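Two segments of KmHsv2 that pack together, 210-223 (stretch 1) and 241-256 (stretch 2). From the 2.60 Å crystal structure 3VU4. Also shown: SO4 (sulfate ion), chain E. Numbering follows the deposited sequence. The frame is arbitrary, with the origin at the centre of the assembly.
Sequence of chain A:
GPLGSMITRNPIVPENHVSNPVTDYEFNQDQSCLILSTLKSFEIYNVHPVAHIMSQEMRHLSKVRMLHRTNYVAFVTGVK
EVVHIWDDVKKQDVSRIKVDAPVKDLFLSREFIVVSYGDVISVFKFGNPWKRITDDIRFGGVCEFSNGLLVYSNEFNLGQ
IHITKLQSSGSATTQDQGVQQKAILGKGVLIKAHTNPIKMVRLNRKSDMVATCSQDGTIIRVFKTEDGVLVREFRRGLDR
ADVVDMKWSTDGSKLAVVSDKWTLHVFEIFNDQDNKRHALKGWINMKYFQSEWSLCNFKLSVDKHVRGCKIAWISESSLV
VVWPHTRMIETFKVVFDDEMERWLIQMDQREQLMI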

# COMPACT_ATOMS: atom_id res chain seq x y z
N VAL A 210 -7.91 8.72 3.85
CA VAL A 210 -7.97 7.35 3.36
C VAL A 210 -8.58 7.35 1.97
O VAL A 210 -9.62 7.96 1.74
CB VAL A 210 -8.80 6.44 4.30
CG1 VAL A 210 -10.23 6.96 4.41
CG2 VAL A 210 -8.77 5.02 3.78
N ALA A 211 -7.91 6.70 1.02
CA ALA A 211 -8.41 6.64 -0.35
C ALA A 211 -9.10 5.30 -0.58
O ALA A 211 -8.62 4.25 -0.13
CB ALA A 211 -7.25 6.80 -1.35
N THR A 212 -10.24 5.34 -1.26
CA THR A 212 -11.00 4.12 -1.52
C THR A 212 -11.40 4.01 -2.98
O THR A 212 -11.45 4.99 -3.72
CB THR A 212 -12.30 4.04 -0.67
OG1 THR A 212 -13.25 5.00 -1.13
CG2 THR A 212 -11.99 4.32 0.79
N CYS A 213 -11.69 2.79 -3.40
CA CYS A 213 -12.14 2.55 -4.76
C CYS A 213 -12.87 1.24 -4.75
O CYS A 213 -12.53 0.34 -3.98
CB CYS A 213 -10.96 2.50 -5.73
SG CYS A 213 -9.92 1.07 -5.52
N SER A 214 -13.90 1.13 -5.58
CA SER A 214 -14.66 -0.10 -5.65
C SER A 214 -14.21 -0.97 -6.82
O SER A 214 -13.33 -0.58 -7.58
CB SER A 214 -16.16 0.18 -5.77
OG SER A 214 -16.47 0.82 -6.97
N GLN A 215 -14.84 -2.14 -6.92
CA GLN A 215 -14.58 -3.14 -7.96
C GLN A 215 -15.15 -2.63 -9.28
O GLN A 215 -16.35 -2.31 -9.36
CB GLN A 215 -15.27 -4.48 -7.59
CG GLN A 215 -14.97 -5.11 -6.19
CD GLN A 215 -13.69 -6.00 -6.11
OE1 GLN A 215 -13.11 -6.42 -7.13
NE2 GLN A 215 -13.27 -6.32 -4.87
N ASP A 216 -14.30 -2.59 -10.30
CA ASP A 216 -14.68 -2.09 -11.62
C ASP A 216 -15.41 -0.76 -11.41
O ASP A 216 -16.51 -0.56 -11.91
CB ASP A 216 -15.60 -3.13 -12.37
N GLY A 217 -14.79 0.14 -10.65
CA GLY A 217 -15.40 1.43 -10.37
C GLY A 217 -14.77 2.58 -11.12
O GLY A 217 -13.54 2.69 -11.27
N THR A 218 -15.62 3.47 -11.59
CA THR A 218 -15.20 4.64 -12.33
C THR A 218 -14.73 5.76 -11.37
O THR A 218 -14.15 6.75 -11.80
CB THR A 218 -16.37 5.14 -13.18
OG1 THR A 218 -16.33 6.57 -13.30
CG2 THR A 218 -17.68 4.72 -12.52
N ILE A 219 -14.96 5.55 -10.08
CA ILE A 219 -14.63 6.56 -9.08
C ILE A 219 -13.71 6.16 -7.96
O ILE A 219 -13.82 5.07 -7.40
CB ILE A 219 -15.93 7.07 -8.44
CG1 ILE A 219 -16.88 7.61 -9.51
CG2 ILE A 219 -15.64 8.15 -7.44
CD1 ILE A 219 -18.28 7.95 -8.98
N ILE A 220 -12.78 7.06 -7.64
CA ILE A 220 -11.85 6.89 -6.53
C ILE A 220 -12.21 8.03 -5.55
O ILE A 220 -12.43 9.17 -5.97
CB ILE A 220 -10.39 7.03 -6.98
CG1 ILE A 220 -10.01 5.87 -7.91
CG2 ILE A 220 -9.46 7.03 -5.77
CD1 ILE A 220 -8.59 5.93 -8.45
N ARG A 221 -12.31 7.72 -4.26
CA ARG A 221 -12.67 8.72 -3.27
C ARG A 221 -11.67 8.88 -2.15
O ARG A 221 -10.97 7.93 -1.77
CB ARG A 221 -14.04 8.41 -2.65
CG ARG A 221 -15.17 8.36 -3.65
CD ARG A 221 -16.54 8.32 -2.99
NE ARG A 221 -17.60 8.54 -3.97
CZ ARG A 221 -18.36 7.58 -4.50
NH1 ARG A 221 -18.21 6.31 -4.12
NH2 ARG A 221 -19.25 7.89 -5.43
N VAL A 222 -11.59 10.10 -1.61
CA VAL A 222 -10.68 10.37 -0.52
C VAL A 222 -11.46 11.00 0.61
O VAL A 222 -12.18 11.98 0.40
CB VAL A 222 -9.57 11.34 -0.94
CG1 VAL A 222 -8.57 11.48 0.19
CG2 VAL A 222 -8.88 10.84 -2.20
N PHE A 223 -11.33 10.44 1.81
CA PHE A 223 -12.03 10.94 2.99
C PHE A 223 -11.05 11.28 4.11
O PHE A 223 -9.94 10.74 4.14
CB PHE A 223 -13.01 9.89 3.56
CG PHE A 223 -13.98 9.32 2.56
CD1 PHE A 223 -13.61 8.27 1.72
CD2 PHE A 223 -15.28 9.82 2.47
CE1 PHE A 223 -14.52 7.72 0.80
CE2 PHE A 223 -16.20 9.28 1.56
CZ PHE A 223 -15.82 8.23 0.72
N ALA A 241 -9.71 -1.01 -16.66
CA ALA A 241 -9.05 -2.10 -15.93
C ALA A 241 -9.17 -2.10 -14.40
O ALA A 241 -9.32 -1.05 -13.77
CB ALA A 241 -7.57 -2.15 -16.31
N ASP A 242 -9.10 -3.29 -13.81
CA ASP A 242 -9.17 -3.43 -12.36
C ASP A 242 -7.93 -2.79 -11.75
O ASP A 242 -6.84 -2.87 -12.31
CB ASP A 242 -9.19 -4.91 -11.96
CG ASP A 242 -10.42 -5.64 -12.47
OD1 ASP A 242 -11.53 -5.08 -12.38
OD2 ASP A 242 -10.27 -6.79 -12.94
N VAL A 243 -8.10 -2.16 -10.60
CA VAL A 243 -7.00 -1.53 -9.92
C VAL A 243 -6.15 -2.63 -9.28
O VAL A 243 -6.69 -3.55 -8.67
CB VAL A 243 -7.52 -0.59 -8.82
CG1 VAL A 243 -6.36 -0.00 -8.04
CG2 VAL A 243 -8.38 0.50 -9.45
N VAL A 244 -4.84 -2.54 -9.43
CA VAL A 244 -3.94 -3.53 -8.85
C VAL A 244 -3.32 -2.96 -7.59
O VAL A 244 -3.11 -3.67 -6.60
CB VAL A 244 -2.82 -3.92 -9.85
CG1 VAL A 244 -1.83 -4.85 -9.20
CG2 VAL A 244 -3.45 -4.59 -11.06
N ASP A 245 -3.02 -1.67 -7.61
CA ASP A 245 -2.47 -1.03 -6.43
C ASP A 245 -2.68 0.48 -6.47
O ASP A 245 -2.85 1.08 -7.54
CB ASP A 245 -0.99 -1.38 -6.27
CG ASP A 245 -0.51 -1.19 -4.83
OD1 ASP A 245 -1.36 -0.91 -3.95
OD2 ASP A 245 0.72 -1.32 -4.58
N MET A 246 -2.67 1.08 -5.29
CA MET A 246 -2.90 2.50 -5.12
C MET A 246 -2.07 2.93 -3.93
O MET A 246 -2.22 2.38 -2.84
CB MET A 246 -4.39 2.73 -4.89
CG MET A 246 -4.78 4.10 -4.48
SD MET A 246 -6.55 4.30 -4.74
CE MET A 246 -7.22 3.30 -3.40
N LYS A 247 -1.19 3.91 -4.14
CA LYS A 247 -0.30 4.41 -3.09
C LYS A 247 -0.20 5.95 -3.07
O LYS A 247 -0.37 6.61 -4.11
CB LYS A 247 1.07 3.78 -3.28
CG LYS A 247 1.45 2.74 -2.25
CD LYS A 247 0.34 1.74 -1.99
CE LYS A 247 0.84 0.60 -1.10
NZ LYS A 247 1.88 -0.24 -1.76
N TRP A 248 0.08 6.51 -1.90
CA TRP A 248 0.17 7.97 -1.69
C TRP A 248 1.60 8.50 -1.72
O TRP A 248 2.52 7.85 -1.23
CB TRP A 248 -0.40 8.35 -0.32
CG TRP A 248 -1.90 8.22 -0.12
CD1 TRP A 248 -2.59 7.08 0.22
CD2 TRP A 248 -2.86 9.28 -0.13
NE1 TRP A 248 -3.91 7.38 0.45
CE2 TRP A 248 -4.11 8.72 0.24
CE3 TRP A 248 -2.79 10.66 -0.40
CZ2 TRP A 248 -5.28 9.49 0.34
CZ3 TRP A 248 -3.94 11.42 -0.30
CH2 TRP A 248 -5.18 10.84 0.07
N SER A 249 1.80 9.70 -2.27
CA SER A 249 3.15 10.27 -2.28
C SER A 249 3.47 10.64 -0.83
O SER A 249 2.57 10.80 -0.01
CB SER A 249 3.23 11.50 -3.20
OG SER A 249 2.30 12.50 -2.81
N THR A 250 4.75 10.75 -0.51
CA THR A 250 5.17 11.03 0.86
C THR A 250 4.56 12.23 1.59
O THR A 250 4.37 12.17 2.80
CB THR A 250 6.71 11.09 0.95
OG1 THR A 250 7.21 12.06 0.04
CG2 THR A 250 7.29 9.73 0.59
N ASP A 251 4.24 13.31 0.87
CA ASP A 251 3.62 14.47 1.52
C ASP A 251 2.09 14.43 1.45
O ASP A 251 1.41 15.35 1.91
CB ASP A 251 4.13 15.77 0.88
CG ASP A 251 3.80 15.85 -0.60
OD1 ASP A 251 3.03 15.00 -1.11
OD2 ASP A 251 4.32 16.77 -1.26
N GLY A 252 1.55 13.35 0.86
CA GLY A 252 0.11 13.20 0.75
C GLY A 252 -0.53 13.99 -0.38
O GLY A 252 -1.75 14.10 -0.47
N SER A 253 0.32 14.55 -1.25
CA SER A 253 -0.13 15.35 -2.38
C SER A 253 -0.68 14.59 -3.60
O SER A 253 -1.64 15.02 -4.22
CB SER A 253 1.03 16.24 -2.85
OG SER A 253 0.76 16.76 -4.15
N LYS A 254 -0.04 13.49 -3.97
CA LYS A 254 -0.49 12.73 -5.12
C LYS A 254 -0.82 11.29 -4.81
O LYS A 254 -0.29 10.69 -3.87
CB LYS A 254 0.55 12.80 -6.23
CG LYS A 254 0.67 14.18 -6.82
CD LYS A 254 1.89 14.31 -7.69
CE LYS A 254 2.17 15.78 -7.98
NZ LYS A 254 2.43 16.55 -6.72
N LEU A 255 -1.71 10.75 -5.61
CA LEU A 255 -2.14 9.37 -5.46
C LEU A 255 -1.82 8.64 -6.77
O LEU A 255 -2.22 9.09 -7.84
CB LEU A 255 -3.64 9.36 -5.18
CG LEU A 255 -4.33 8.09 -4.73
CD1 LEU A 255 -3.66 7.56 -3.48
CD2 LEU A 255 -5.79 8.40 -4.48
N ALA A 256 -1.07 7.54 -6.68
CA ALA A 256 -0.74 6.76 -7.87
C ALA A 256 -1.58 5.50 -7.90
O ALA A 256 -1.80 4.86 -6.87
CB ALA A 256 0.75 6.38 -7.88
S SO4 E . -19.53 3.18 -6.54
O1 SO4 E . -19.88 4.00 -5.36
O2 SO4 E . -18.23 3.63 -7.06
O3 SO4 E . -19.44 1.76 -6.17
O4 SO4 E . -20.59 3.35 -7.55
O HOH W 1 -13.56 -6.20 -9.77

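Two beta hairpins pack through their side chains. No hydrogen bond crosses between the stretches among the atoms modelled. Strands 210-214 and 243-248 run nearly antiparallel, at 159°, but their axes stay 8.9 Å apart, so side chains fill the gap.

Alternation sets the pattern in stretch 1. Ala211, Cys213, Ile220 and Val222 point toward stretch 2, while Thr212, Arg221 and Phe223 point away. Val243, Met246, Trp248 and Leu255 point toward stretch 1. In strand 243-248 alternation breaks at Val244 (psi -37°) and resumes from Met246 to Trp248.

Ala211 sits among three side chains of stretch 2. Ala211 CB, a single methyl, lies 3.7 Å from Trp248 CZ2, 3.8 Å from Leu255 CD2 and 4.1 Å from Met246 CE.

Met246 is extended through chi1 and chi2 (both t), which carries its sulfur across the gap. Chi3 then turns to p. Met246 CE ends 3.7 Å from Ala211 O and 4.1 Å from Cys213 SG, while Met246 SD lies 4.1 Å from Ile220 CG2.

Trp248 has chi1 m and chi2 84°, and its six-membered ring reaches stretch 1. Val222, with chi1 t, places CG1 at the ring edge, 3.5 Å from Trp248 CH2. Ala211 CB approaches the ring obliquely.

Leu255 (t, p) brings CD2 to both Ala211 and Ile220; Leu255 CD2 is 4.1 Å from Ile220 CG2. Cys213, with chi1 p, puts SG within reach of Met246 and Val243; Cys213 SG is 4.3 Å from Val243 CG2.

At the exposed end the contact becomes polar. Water 1 donates to Gln215 OE1 at 2.7 Å and, weakly, to Asp242 OD1 at 3.5 Å, linking the two stretches. The Asp216 side chain is not modelled beyond CB.

Arg221 NH1 donates to sulfate O1 at 3.1 Å, and Ser214 OG to sulfate O3 at 3.2 Å.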